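PDB 6KHR: formate-dependent phosphoribosylglycinamide formyltransferase from Mycobacterium tuberculosis H37Rv, which is an ATP-grasp family enzyme, with an ATP-grasp domain in the middle of its chain and two copies in the assembly. Local coordinates for residues S275-I280 with F290-M295; L225-V230 with A311-V316; D103-V108 with T116-N121; F92-T97 with R331-L336. One frame throughout, in Å; residues are numbered along the deposited sequence.

Contact 1. Residues S275-I280 with F290-M295; sequences SIAARI and FGVELM
Ala277 and Val292 bring the helix and the strand closest, their CA atoms 5.9 Å apart; the axes of the two short segments approach to 9.0 Å and run at 136° to each other, nearer antiparallel than parallel. Alternate strand residues, Val292 and Leu294, turn their side chains to the helix. The two methyls of Val292 serve helix residues about one turn apart. CG1 lies anti to the backbone N (chi1 168°) and settles over the backbone of Ala277, 4.0 Å from its CA. CG2, on the other branch, meets CG2 of Ile280 at 3.8 Å, the two branched side chains passing at a slant. Ile280 touches through this short branch, while its longer CG1-CD1 arm leads away from the strand. One turn earlier in the helix, Ile276 lies alongside Leu294, the two side chains sliding past each other in opposite directions, with CG2 of Ile276 3.8 Å from CD2 of Leu294. Both of these residues also rest on Val301 of the edge strand 300-307, and Ala277 reaches across to Met228 and Val230 of strand 224-235, so the helix spans three adjacent strands. All five touching residues are buried, and the contact is wholly apolar. A helix laid in this way across an antiparallel sheet, and joined to the next strand by a short turn, belongs to the alpha+beta architecture of the ATP-grasp fold.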
loop_
_atom_site.group_PDB
_atom_site.type_symbol
_atom_site.label_atom_id
_atom_site.label_comp_id
_atom_site.label_asym_id
_atom_site.label_seq_id
_atom_site.Cartn_x
_atom_site.Cartn_y
_atom_site.Cartn_z
ATOM N N SER A 275 10.066 13.061 -23.534
ATOM C CA SER A 275 9.806 12.904 -24.956
ATOM C C SER A 275 9.914 11.437 -25.374
ATOM O O SER A 275 8.979 10.872 -25.960
ATOM C CB SER A 275 10.777 13.780 -25.736
ATOM O OG SER A 275 10.323 13.996 -27.038
ATOM N N ILE A 276 11.041 10.800 -25.035
ATOM C CA ILE A 276 11.277 9.384 -25.344
ATOM C C ILE A 276 10.230 8.494 -24.681
ATOM O O ILE A 276 9.608 7.643 -25.336
ATOM C CB ILE A 276 12.691 8.968 -24.898
ATOM C CG1 ILE A 276 13.754 9.671 -25.722
ATOM C CG2 ILE A 276 12.840 7.451 -24.903
ATOM C CD1 ILE A 276 15.146 9.540 -25.131
ATOM N N ALA A 277 10.063 8.641 -23.360
ATOM C CA ALA A 277 9.045 7.879 -22.636
ATOM C C ALA A 277 7.675 8.012 -23.302
ATOM O O ALA A 277 7.011 7.007 -23.585
ATOM C CB ALA A 277 8.983 8.330 -21.175
ATOM N N ALA A 278 7.262 9.248 -23.612
ATOM C CA ALA A 278 5.932 9.465 -24.182
ATOM C C ALA A 278 5.787 8.818 -25.549
ATOM O O ALA A 278 4.703 8.346 -25.907
ATOM C CB ALA A 278 5.637 10.953 -24.286
ATOM N N ARG A 279 6.866 8.793 -26.337
ATOM C CA ARG A 279 6.697 8.327 -27.711
ATOM C C ARG A 279 6.649 6.802 -27.790
ATOM O O ARG A 279 5.793 6.249 -28.479
ATOM C CB ARG A 279 7.784 8.926 -28.608
ATOM C CG ARG A 279 7.679 10.444 -28.688
ATOM C CD ARG A 279 8.663 11.100 -29.646
ATOM N NE ARG A 279 8.060 11.238 -30.960
ATOM C CZ ARG A 279 8.173 10.323 -31.912
ATOM N NH1 ARG A 279 8.880 9.227 -31.681
ATOM N NH2 ARG A 279 7.587 10.496 -33.091
ATOM N N ILE A 280 7.514 6.089 -27.070
ATOM C CA ILE A 280 7.394 4.633 -27.082
ATOM C C ILE A 280 6.050 4.198 -26.505
ATOM O O ILE A 280 5.456 3.212 -26.967
ATOM C CB ILE A 280 8.567 3.957 -26.341
ATOM C CG1 ILE A 280 8.568 2.457 -26.612
ATOM C CG2 ILE A 280 8.473 4.157 -24.858
ATOM C CD1 ILE A 280 8.895 2.128 -28.024
ATOM N N PHE A 290 3.439 1.891 -17.662
ATOM C CA PHE A 290 4.608 1.469 -18.412
ATOM C C PHE A 290 5.851 1.954 -17.689
ATOM O O PHE A 290 5.891 3.084 -17.194
ATOM C CB PHE A 290 4.567 2.010 -19.849
ATOM C CG PHE A 290 3.388 1.529 -20.653
ATOM C CD1 PHE A 290 2.110 2.036 -20.424
ATOM C CD2 PHE A 290 3.556 0.575 -21.651
ATOM C CE1 PHE A 290 1.031 1.597 -21.162
ATOM C CE2 PHE A 290 2.467 0.128 -22.397
ATOM C CZ PHE A 290 1.206 0.644 -22.149
ATOM N N GLY A 291 6.855 1.074 -17.603
ATOM C CA GLY A 291 8.156 1.445 -17.109
ATOM C C GLY A 291 9.108 1.576 -18.283
ATOM O O GLY A 291 9.311 0.623 -19.046
ATOM N N VAL A 292 9.654 2.765 -18.450
ATOM C CA VAL A 292 10.510 3.039 -19.597
ATOM C C VAL A 292 11.921 3.186 -19.076
ATOM O O VAL A 292 12.192 4.056 -18.236
ATOM C CB VAL A 292 10.073 4.289 -20.367
ATOM C CG1 VAL A 292 11.143 4.685 -21.351
ATOM C CG2 VAL A 292 8.797 4.028 -21.078
ATOM N N GLU A 293 12.816 2.345 -19.576
ATOM C CA GLU A 293 14.180 2.311 -19.089
ATOM C C GLU A 293 15.068 3.216 -19.927
ATOM O O GLU A 293 15.063 3.135 -21.163
ATOM C CB GLU A 293 14.700 0.876 -19.078
ATOM C CG GLU A 293 14.069 0.035 -17.976
ATOM C CD GLU A 293 14.238 0.651 -16.576
ATOM O OE1 GLU A 293 13.423 0.338 -15.680
ATOM O OE2 GLU A 293 15.185 1.439 -16.361
ATOM N N LEU A 294 15.821 4.084 -19.248
ATOM C CA LEU A 294 16.716 5.030 -19.900
ATOM C C LEU A 294 18.101 5.020 -19.249
ATOM O O LEU A 294 18.280 4.639 -18.091
ATOM C CB LEU A 294 16.151 6.459 -19.876
ATOM C CG LEU A 294 14.696 6.657 -20.262
ATOM C CD1 LEU A 294 14.312 8.093 -20.006
ATOM C CD2 LEU A 294 14.531 6.317 -21.709
ATOM N N MET A 295 19.077 5.441 -20.045
ATOM C CA MET A 295 20.463 5.643 -19.647
ATOM C C MET A 295 20.797 7.111 -19.845
ATOM O O MET A 295 20.468 7.692 -20.875
ATOM C CB MET A 295 21.411 4.769 -20.481
ATOM C CG MET A 295 21.132 3.283 -20.352
ATOM S SD MET A 295 22.130 2.263 -21.461
ATOM C CE MET A 295 21.093 2.182 -22.919
#

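Contact 2. Residues L225-V230 with A311-V316; sequences LVTMIV and AGSAWV
Thr227 and Ser313 meet through their hydroxyls where a short 3-10 turn packs against the central antiparallel sheet of the ATP-grasp fold. OG of Ser313 donates a hydrogen bond to OG1 of Thr227 over 2.9 Å. A chi1 of 67° sets the serine hydroxyl between its own backbone N and carbonyl carbon, from where it reaches across to the strand; its oxygen also lies 3.7 Å from CG2 of Thr227. The second touching pair is apolar and looser: CD1 of Ile229, two residues further along the strand and on the same side of the sheet, reaches CB of Ala314 at 4.3 Å. All four of these residues are buried.

The next shell fixes both partners. OG1 of Thr227 is also hydrogen-bonded to OE1 of Glu293 on the neighbouring strand, so this one hydroxyl is gripped from the turn and from the sheet. Strand 224-235 is itself flanked by strands 238-252 and 288-297, to which it is bonded through its backbone. On the other segment, the carbonyl O of Ser313 is bonded to OG of Ser259, tying the turn to strand 256-261. Further out, the ring of Trp315 meets Phe326 edge-to-face. The turn is closed by its own backbone, with N of Ala314 bonded to O of Ala311 at 2.9 Å and N of Trp315 to O of Gly312 at 3.3 Å.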
loop_
_atom_site.group_PDB
_atom_site.type_symbol
_atom_site.label_atom_id
_atom_site.label_comp_id
_atom_site.label_asym_id
_atom_site.label_seq_id
_atom_site.Cartn_x
_atom_site.Cartn_y
_atom_site.Cartn_z
ATOM N N LEU A 225 21.205 4.952 -14.505
ATOM C CA LEU A 225 20.024 4.263 -14.978
ATOM C C LEU A 225 18.796 4.910 -14.344
ATOM O O LEU A 225 18.796 5.276 -13.164
ATOM C CB LEU A 225 20.092 2.782 -14.637
ATOM C CG LEU A 225 21.392 2.165 -15.150
ATOM C CD1 LEU A 225 21.468 0.677 -14.816
ATOM C CD2 LEU A 225 21.610 2.417 -16.640
ATOM N N VAL A 226 17.749 5.071 -15.142
ATOM C CA VAL A 226 16.547 5.770 -14.710
ATOM C C VAL A 226 15.322 5.030 -15.225
ATOM O O VAL A 226 15.270 4.611 -16.387
ATOM C CB VAL A 226 16.562 7.240 -15.178
ATOM C CG1 VAL A 226 15.159 7.786 -15.296
ATOM C CG2 VAL A 226 17.369 8.076 -14.192
ATOM N N THR A 227 14.337 4.858 -14.352
ATOM C CA THR A 227 13.041 4.333 -14.747
ATOM C C THR A 227 12.018 5.470 -14.818
ATOM O O THR A 227 11.784 6.167 -13.828
ATOM C CB THR A 227 12.577 3.245 -13.786
ATOM O OG1 THR A 227 13.560 2.201 -13.739
ATOM C CG2 THR A 227 11.235 2.670 -14.254
ATOM N N MET A 228 11.434 5.657 -16.006
ATOM C CA MET A 228 10.318 6.579 -16.226
ATOM C C MET A 228 9.033 5.771 -16.189
ATOM O O MET A 228 8.801 4.934 -17.069
ATOM C CB MET A 228 10.440 7.299 -17.562
ATOM C CG MET A 228 11.699 8.098 -17.741
ATOM S SD MET A 228 11.606 9.635 -16.809
ATOM C CE MET A 228 10.019 10.217 -17.448
ATOM N N ILE A 229 8.226 5.987 -15.156
ATOM C CA ILE A 229 6.936 5.331 -15.044
ATOM C C ILE A 229 5.929 6.212 -15.738
ATOM O O ILE A 229 5.731 7.360 -15.325
ATOM C CB ILE A 229 6.514 5.114 -13.588
ATOM C CG1 ILE A 229 7.494 4.203 -12.850
ATOM C CG2 ILE A 229 5.101 4.504 -13.575
ATOM C CD1 ILE A 229 7.433 2.794 -13.291
ATOM N N VAL A 230 5.286 5.669 -16.777
ATOM C CA VAL A 230 4.260 6.371 -17.529
ATOM C C VAL A 230 2.929 5.678 -17.280
ATOM O O VAL A 230 2.835 4.443 -17.305
ATOM C CB VAL A 230 4.591 6.411 -19.028
ATOM C CG1 VAL A 230 3.541 7.189 -19.732
ATOM C CG2 VAL A 230 5.959 7.018 -19.257
ATOM N N ALA A 311 8.069 -2.620 -12.632
ATOM C CA ALA A 311 9.470 -2.971 -12.447
ATOM C C ALA A 311 9.841 -3.046 -10.968
ATOM O O ALA A 311 9.225 -2.407 -10.110
ATOM C CB ALA A 311 10.370 -1.956 -13.160
ATOM N N GLY A 312 10.858 -3.859 -10.680
ATOM C CA GLY A 312 11.424 -3.889 -9.351
ATOM C C GLY A 312 11.810 -2.516 -8.831
ATOM O O GLY A 312 11.656 -2.238 -7.638
ATOM N N SER A 313 12.291 -1.628 -9.711
ATOM C CA SER A 313 12.657 -0.298 -9.226
ATOM C C SER A 313 11.451 0.518 -8.770
ATOM O O SER A 313 11.618 1.440 -7.963
ATOM C CB SER A 313 13.418 0.486 -10.287
ATOM O OG SER A 313 12.578 0.792 -11.373
ATOM N N ALA A 314 10.248 0.190 -9.254
ATOM C CA ALA A 314 9.042 0.920 -8.876
ATOM C C ALA A 314 8.694 0.776 -7.390
ATOM O O ALA A 314 7.905 1.582 -6.884
ATOM C CB ALA A 314 7.863 0.447 -9.732
ATOM N N TRP A 315 9.256 -0.227 -6.691
ATOM C CA TRP A 315 8.903 -0.489 -5.295
ATOM C C TRP A 315 9.041 0.738 -4.402
ATOM O O TRP A 315 8.324 0.857 -3.404
ATOM C CB TRP A 315 9.776 -1.607 -4.717
ATOM C CG TRP A 315 9.220 -2.953 -4.952
ATOM C CD1 TRP A 315 9.676 -3.881 -5.834
ATOM C CD2 TRP A 315 8.078 -3.533 -4.303
ATOM N NE1 TRP A 315 8.898 -5.004 -5.770
ATOM C CE2 TRP A 315 7.907 -4.818 -4.845
ATOM C CE3 TRP A 315 7.202 -3.095 -3.306
ATOM C CZ2 TRP A 315 6.890 -5.666 -4.433
ATOM C CZ3 TRP A 315 6.200 -3.944 -2.886
ATOM C CH2 TRP A 315 6.053 -5.220 -3.450
ATOM N N VAL A 316 9.964 1.648 -4.723
ATOM C CA VAL A 316 10.109 2.855 -3.907
ATOM C C VAL A 316 8.797 3.621 -3.827
ATOM O O VAL A 316 8.517 4.268 -2.809
ATOM C CB VAL A 316 11.251 3.749 -4.455
ATOM C CG1 VAL A 316 10.963 4.201 -5.882
ATOM C CG2 VAL A 316 11.456 4.956 -3.588
#

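Contact 3. Residues D103-V108 with T116-N121; sequences DALDAV and TELVPN
Val108 carries CG1 anti to its backbone N (chi1 175°), which aims that methyl at Leu118, and Leu118, with chi1 at -103°, extends its forked end to the helix. The fork straddles two helix positions one turn apart. Its CD1 meets CG1 of Val108 at 4.0 Å, the two side chains lying at a slant to each other. Its CD2 comes to rest against Leu105, not at the tip of that leucine but at its root: CB and the carbonyl O of Leu105 are each 3.9 Å from CD2 of Leu118. Val108 uses the same CG1 methyl a second time, for CG2 of Thr116 at 4.2 Å, so this methyl sits above residues of the strand segment two places apart. Thr116 thus turns its methyl to the helix while its hydroxyl OG1 is hydrogen-bonded to the carbonyl O of Pro90, just before the neighbouring strand 92-95.

Around this apolar patch, helix 78-88 supplies Leu81 against Leu105 and Ile85 against Val108, while Leu93 of strand 92-95 lies beside Leu118 and Thr116. At the more exposed side of the helix, Asp103 forms a salt bridge to Arg126 of helix 122-129. Strand 92-95, helix 102-109 and strand 117-118 follow one another in the chain, and the two strands are parallel neighbours in the sheet: a beta-alpha-beta crossover, the repeating element of a Rossmann-like alpha/beta domain, here at the edge of its five-stranded sheet.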
loop_
_atom_site.group_PDB
_atom_site.type_symbol
_atom_site.label_atom_id
_atom_site.label_comp_id
_atom_site.label_asym_id
_atom_site.label_seq_id
_atom_site.Cartn_x
_atom_site.Cartn_y
_atom_site.Cartn_z
ATOM N N ASP A 103 -0.325 -15.535 -28.249
ATOM C CA ASP A 103 -1.359 -15.919 -29.206
ATOM C C ASP A 103 -2.708 -16.106 -28.519
ATOM O O ASP A 103 -3.747 -15.716 -29.067
ATOM C CB ASP A 103 -0.949 -17.192 -29.951
ATOM C CG ASP A 103 0.318 -17.004 -30.787
ATOM O OD1 ASP A 103 0.685 -15.848 -31.083
ATOM O OD2 ASP A 103 0.948 -18.020 -31.146
ATOM N N ALA A 104 -2.719 -16.683 -27.314
ATOM C CA ALA A 104 -3.974 -16.805 -26.578
ATOM C C ALA A 104 -4.575 -15.438 -26.282
ATOM O O ALA A 104 -5.800 -15.277 -26.306
ATOM C CB ALA A 104 -3.763 -17.589 -25.285
ATOM N N LEU A 105 -3.732 -14.437 -26.008
ATOM C CA LEU A 105 -4.251 -13.103 -25.718
ATOM C C LEU A 105 -4.869 -12.470 -26.959
ATOM O O LEU A 105 -5.905 -11.801 -26.870
ATOM C CB LEU A 105 -3.147 -12.196 -25.166
ATOM C CG LEU A 105 -2.693 -12.313 -23.709
ATOM C CD1 LEU A 105 -3.496 -13.337 -22.936
ATOM C CD2 LEU A 105 -1.207 -12.628 -23.665
ATOM N N ASP A 106 -4.238 -12.649 -28.122
ATOM C CA ASP A 106 -4.801 -12.072 -29.338
ATOM C C ASP A 106 -6.093 -12.773 -29.738
ATOM O O ASP A 106 -6.960 -12.154 -30.370
ATOM C CB ASP A 106 -3.777 -12.101 -30.474
ATOM C CG ASP A 106 -3.199 -10.717 -30.769
ATOM O OD1 ASP A 106 -3.979 -9.735 -30.798
ATOM O OD2 ASP A 106 -1.967 -10.605 -30.959
ATOM N N ALA A 107 -6.251 -14.042 -29.361
ATOM C CA ALA A 107 -7.537 -14.707 -29.535
ATOM C C ALA A 107 -8.643 -13.973 -28.785
ATOM O O ALA A 107 -9.703 -13.686 -29.353
ATOM C CB ALA A 107 -7.444 -16.160 -29.066
ATOM N N VAL A 108 -8.404 -13.649 -27.511
ATOM C CA VAL A 108 -9.429 -12.990 -26.706
ATOM C C VAL A 108 -9.741 -11.604 -27.258
ATOM O O VAL A 108 -10.910 -11.208 -27.367
ATOM C CB VAL A 108 -8.997 -12.928 -25.231
ATOM C CG1 VAL A 108 -9.998 -12.123 -24.405
ATOM C CG2 VAL A 108 -8.844 -14.338 -24.673
ATOM N N THR A 116 -14.276 -8.271 -22.990
ATOM C CA THR A 116 -13.110 -8.226 -22.121
ATOM C C THR A 116 -12.108 -7.260 -22.723
ATOM O O THR A 116 -11.787 -7.368 -23.912
ATOM C CB THR A 116 -12.475 -9.612 -21.980
ATOM O OG1 THR A 116 -13.363 -10.482 -21.269
ATOM C CG2 THR A 116 -11.141 -9.523 -21.248
ATOM N N GLU A 117 -11.687 -6.275 -21.938
ATOM C CA GLU A 117 -10.680 -5.298 -22.410
ATOM C C GLU A 117 -9.335 -5.810 -21.936
ATOM O O GLU A 117 -9.259 -6.275 -20.830
ATOM C CB GLU A 117 -10.914 -3.909 -21.834
ATOM C CG GLU A 117 -12.287 -3.346 -22.102
ATOM C CD GLU A 117 -12.352 -1.831 -22.123
ATOM O OE1 GLU A 117 -12.853 -1.242 -21.171
ATOM O OE2 GLU A 117 -11.900 -1.247 -23.098
ATOM N N LEU A 118 -8.334 -5.771 -22.791
ATOM C CA LEU A 118 -7.016 -6.232 -22.337
ATOM C C LEU A 118 -6.243 -5.022 -21.843
ATOM O O LEU A 118 -6.164 -4.084 -22.576
ATOM C CB LEU A 118 -6.322 -6.881 -23.521
ATOM C CG LEU A 118 -6.328 -8.394 -23.460
ATOM C CD1 LEU A 118 -7.661 -8.937 -23.917
ATOM C CD2 LEU A 118 -5.197 -8.968 -24.275
ATOM N N VAL A 119 -5.731 -5.058 -20.619
ATOM C CA VAL A 119 -4.949 -3.913 -20.084
ATOM C C VAL A 119 -3.688 -4.475 -19.457
ATOM O O VAL A 119 -3.749 -4.824 -18.331
ATOM C CB VAL A 119 -5.734 -3.139 -19.019
ATOM C CG1 VAL A 119 -4.954 -1.947 -18.536
ATOM C CG2 VAL A 119 -7.092 -2.707 -19.506
ATOM N N PRO A 120 -2.536 -4.549 -20.132
ATOM C CA PRO A 120 -2.323 -3.860 -21.382
ATOM C C PRO A 120 -2.805 -4.637 -22.608
ATOM O O PRO A 120 -3.163 -5.736 -22.456
ATOM C CB PRO A 120 -0.800 -3.760 -21.399
ATOM C CG PRO A 120 -0.336 -4.993 -20.709
ATOM C CD PRO A 120 -1.365 -5.250 -19.645
ATOM N N ASN A 121 -2.754 -4.000 -23.775
ATOM C CA ASN A 121 -3.143 -4.538 -25.103
ATOM C C ASN A 121 -2.290 -5.739 -25.473
ATOM O O ASN A 121 -1.146 -5.768 -25.098
ATOM C CB ASN A 121 -2.643 -3.637 -26.223
ATOM C CG ASN A 121 -3.515 -2.436 -26.465
ATOM O OD1 ASN A 121 -4.580 -2.324 -25.893
ATOM N ND2 ASN A 121 -3.074 -1.543 -27.320
#

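Contact 4. Residues F92-T97 with R331-L336; sequences FLVTVT and RAILGL
The C-terminal end of helix 325-334 docks here on strand 92-95 in the parallel sheet of the N-terminal alpha/beta domain, and a Schellman motif closes the helix just past the docking residues. Ile333 is the hub. Its longer arm, with CG1 beside the backbone N (chi1 -75°), meets Val94 tip to tip: CD1 of Ile333 lies 3.5 Å from CG2 of Val94 and 3.6 Å from CG1, set against the fork of the valine. Its short branch, CG2, packs 4.0 Å from CB of Phe92. The Phe92 ring spans the helix end, with the carbonyl carbon of Ile333 above one face toward the rim. From the same side of the ring plane, but farther round the rim, CD2 of Leu334 comes within 3.6 Å of CE2 of Phe92, the two side chains crossing at about a right angle. Leu41 and Leu45 of helix 36-47 pack on Ile333 and Leu334 in turn, while Arg331 reaches the second subunit, making a salt bridge to its Asp381. Arg287 donates hydrogen bonds to the carbonyls of Ala332 and Ile333 at the helix end. In the Schellman motif Gly335 has positive phi (76°), and N of Leu336 reaches back to O of Arg331 at 2.9 Å.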
loop_
_atom_site.group_PDB
_atom_site.type_symbol
_atom_site.label_atom_id
_atom_site.label_comp_id
_atom_site.label_asym_id
_atom_site.label_seq_id
_atom_site.Cartn_x
_atom_site.Cartn_y
_atom_site.Cartn_z
ATOM N N PHE A 92 -11.838 -7.496 -17.223
ATOM C CA PHE A 92 -10.502 -7.040 -17.589
ATOM C C PHE A 92 -9.509 -8.185 -17.515
ATOM O O PHE A 92 -9.564 -9.006 -16.595
ATOM C CB PHE A 92 -10.021 -5.922 -16.682
ATOM C CG PHE A 92 -10.905 -4.733 -16.694
ATOM C CD1 PHE A 92 -10.765 -3.769 -17.673
ATOM C CD2 PHE A 92 -11.898 -4.586 -15.741
ATOM C CE1 PHE A 92 -11.587 -2.670 -17.688
ATOM C CE2 PHE A 92 -12.725 -3.495 -15.760
ATOM C CZ PHE A 92 -12.567 -2.533 -16.729
ATOM N N LEU A 93 -8.583 -8.212 -18.476
ATOM C CA LEU A 93 -7.531 -9.221 -18.551
ATOM C C LEU A 93 -6.169 -8.535 -18.454
ATOM O O LEU A 93 -5.727 -7.887 -19.414
ATOM C CB LEU A 93 -7.662 -10.027 -19.837
ATOM C CG LEU A 93 -6.697 -11.189 -20.039
ATOM C CD1 LEU A 93 -6.703 -12.111 -18.829
ATOM C CD2 LEU A 93 -7.062 -11.960 -21.317
ATOM N N VAL A 94 -5.500 -8.700 -17.310
ATOM C CA VAL A 94 -4.229 -8.038 -17.002
ATOM C C VAL A 94 -3.088 -9.053 -17.018
ATOM O O VAL A 94 -3.104 -10.039 -16.268
ATOM C CB VAL A 94 -4.276 -7.323 -15.642
ATOM C CG1 VAL A 94 -3.152 -6.326 -15.554
ATOM C CG2 VAL A 94 -5.583 -6.631 -15.459
ATOM N N THR A 95 -2.072 -8.771 -17.824
ATOM C CA THR A 95 -0.920 -9.640 -18.003
ATOM C C THR A 95 0.200 -9.102 -17.125
ATOM O O THR A 95 0.793 -8.064 -17.428
ATOM C CB THR A 95 -0.494 -9.677 -19.472
ATOM O OG1 THR A 95 -1.652 -9.640 -20.319
ATOM C CG2 THR A 95 0.285 -10.938 -19.760
ATOM N N VAL A 96 0.490 -9.822 -16.060
ATOM C CA VAL A 96 1.492 -9.312 -15.102
ATOM C C VAL A 96 2.754 -10.150 -15.211
ATOM O O VAL A 96 3.676 -9.850 -14.518
ATOM C CB VAL A 96 0.924 -9.318 -13.678
ATOM C CG1 VAL A 96 1.629 -8.300 -12.820
ATOM C CG2 VAL A 96 -0.556 -9.029 -13.674
ATOM N N THR A 97 2.789 -11.168 -16.059
ATOM C CA THR A 97 4.049 -11.941 -16.165
ATOM C C THR A 97 4.517 -11.970 -17.614
ATOM O O THR A 97 3.795 -11.474 -18.466
ATOM C CB THR A 97 3.904 -13.368 -15.649
ATOM O OG1 THR A 97 5.188 -13.959 -15.801
ATOM C CG2 THR A 97 2.952 -14.200 -16.465
ATOM N N ARG A 331 -5.875 1.752 -10.851
ATOM C CA ARG A 331 -6.745 2.777 -11.440
ATOM C C ARG A 331 -6.713 2.753 -12.967
ATOM O O ARG A 331 -7.759 2.934 -13.610
ATOM C CB ARG A 331 -6.380 4.160 -10.911
ATOM C CG ARG A 331 -6.595 4.294 -9.427
ATOM C CD ARG A 331 -6.491 5.749 -8.971
ATOM N NE ARG A 331 -6.622 5.884 -7.522
ATOM C CZ ARG A 331 -6.921 7.019 -6.894
ATOM N NH1 ARG A 331 -7.126 8.136 -7.586
ATOM N NH2 ARG A 331 -7.018 7.037 -5.573
ATOM N N ALA A 332 -5.536 2.489 -13.564
ATOM C CA ALA A 332 -5.415 2.450 -15.029
ATOM C C ALA A 332 -6.207 1.295 -15.632
ATOM O O ALA A 332 -6.891 1.466 -16.646
ATOM C CB ALA A 332 -3.944 2.343 -15.438
ATOM N N ILE A 333 -6.102 0.103 -15.037
ATOM C CA ILE A 333 -6.869 -1.055 -15.492
ATOM C C ILE A 333 -8.347 -0.712 -15.563
ATOM O O ILE A 333 -9.039 -1.057 -16.527
ATOM C CB ILE A 333 -6.634 -2.253 -14.555
ATOM C CG1 ILE A 333 -5.263 -2.866 -14.783
ATOM C CG2 ILE A 333 -7.733 -3.298 -14.707
ATOM C CD1 ILE A 333 -4.872 -3.739 -13.662
ATOM N N LEU A 334 -8.853 -0.048 -14.532
ATOM C CA LEU A 334 -10.268 0.235 -14.404
ATOM C C LEU A 334 -10.666 1.553 -15.057
ATOM O O LEU A 334 -11.852 1.903 -15.029
ATOM C CB LEU A 334 -10.667 0.242 -12.917
ATOM C CG LEU A 334 -10.537 -1.044 -12.081
ATOM C CD1 LEU A 334 -10.921 -0.760 -10.645
ATOM C CD2 LEU A 334 -11.377 -2.204 -12.629
ATOM N N GLY A 335 -9.714 2.302 -15.613
ATOM C CA GLY A 335 -10.057 3.512 -16.353
ATOM C C GLY A 335 -10.441 4.683 -15.480
ATOM O O GLY A 335 -11.333 5.460 -15.839
ATOM N N LEU A 336 -9.790 4.831 -14.341
ATOM C CA LEU A 336 -10.073 5.905 -13.410
ATOM C C LEU A 336 -8.952 6.948 -13.437
ATOM O O LEU A 336 -7.841 6.693 -13.910
ATOM C CB LEU A 336 -10.255 5.334 -11.996
ATOM C CG LEU A 336 -11.297 4.212 -11.911
ATOM C CD1 LEU A 336 -11.207 3.460 -10.579
ATOM C CD2 LEU A 336 -12.705 4.766 -12.123
#

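From the N terminus, residues 92-97 open contact 4, whose long loop closes only at 331-336 and encloses the other three. Contact 3 closes first inside it, a short loop from 103-108 to 116-121. It touches contact 4 directly, since strands 92-95 and 117-118 are neighbours in the N-terminal parallel sheet. Contact 2 then opens at 225-230, contact 1 is completed within it between 275 and 295, and 311-316 closes contact 2; none of the loops cross. Contacts 1 and 2 share the large antiparallel sheet through adjacent strands 224-235 and 288-297, their centres about 11 Å apart. Contact 4 joins the N-terminal sheet to helix 325-334, which comes after strand 300-307 of the large sheet.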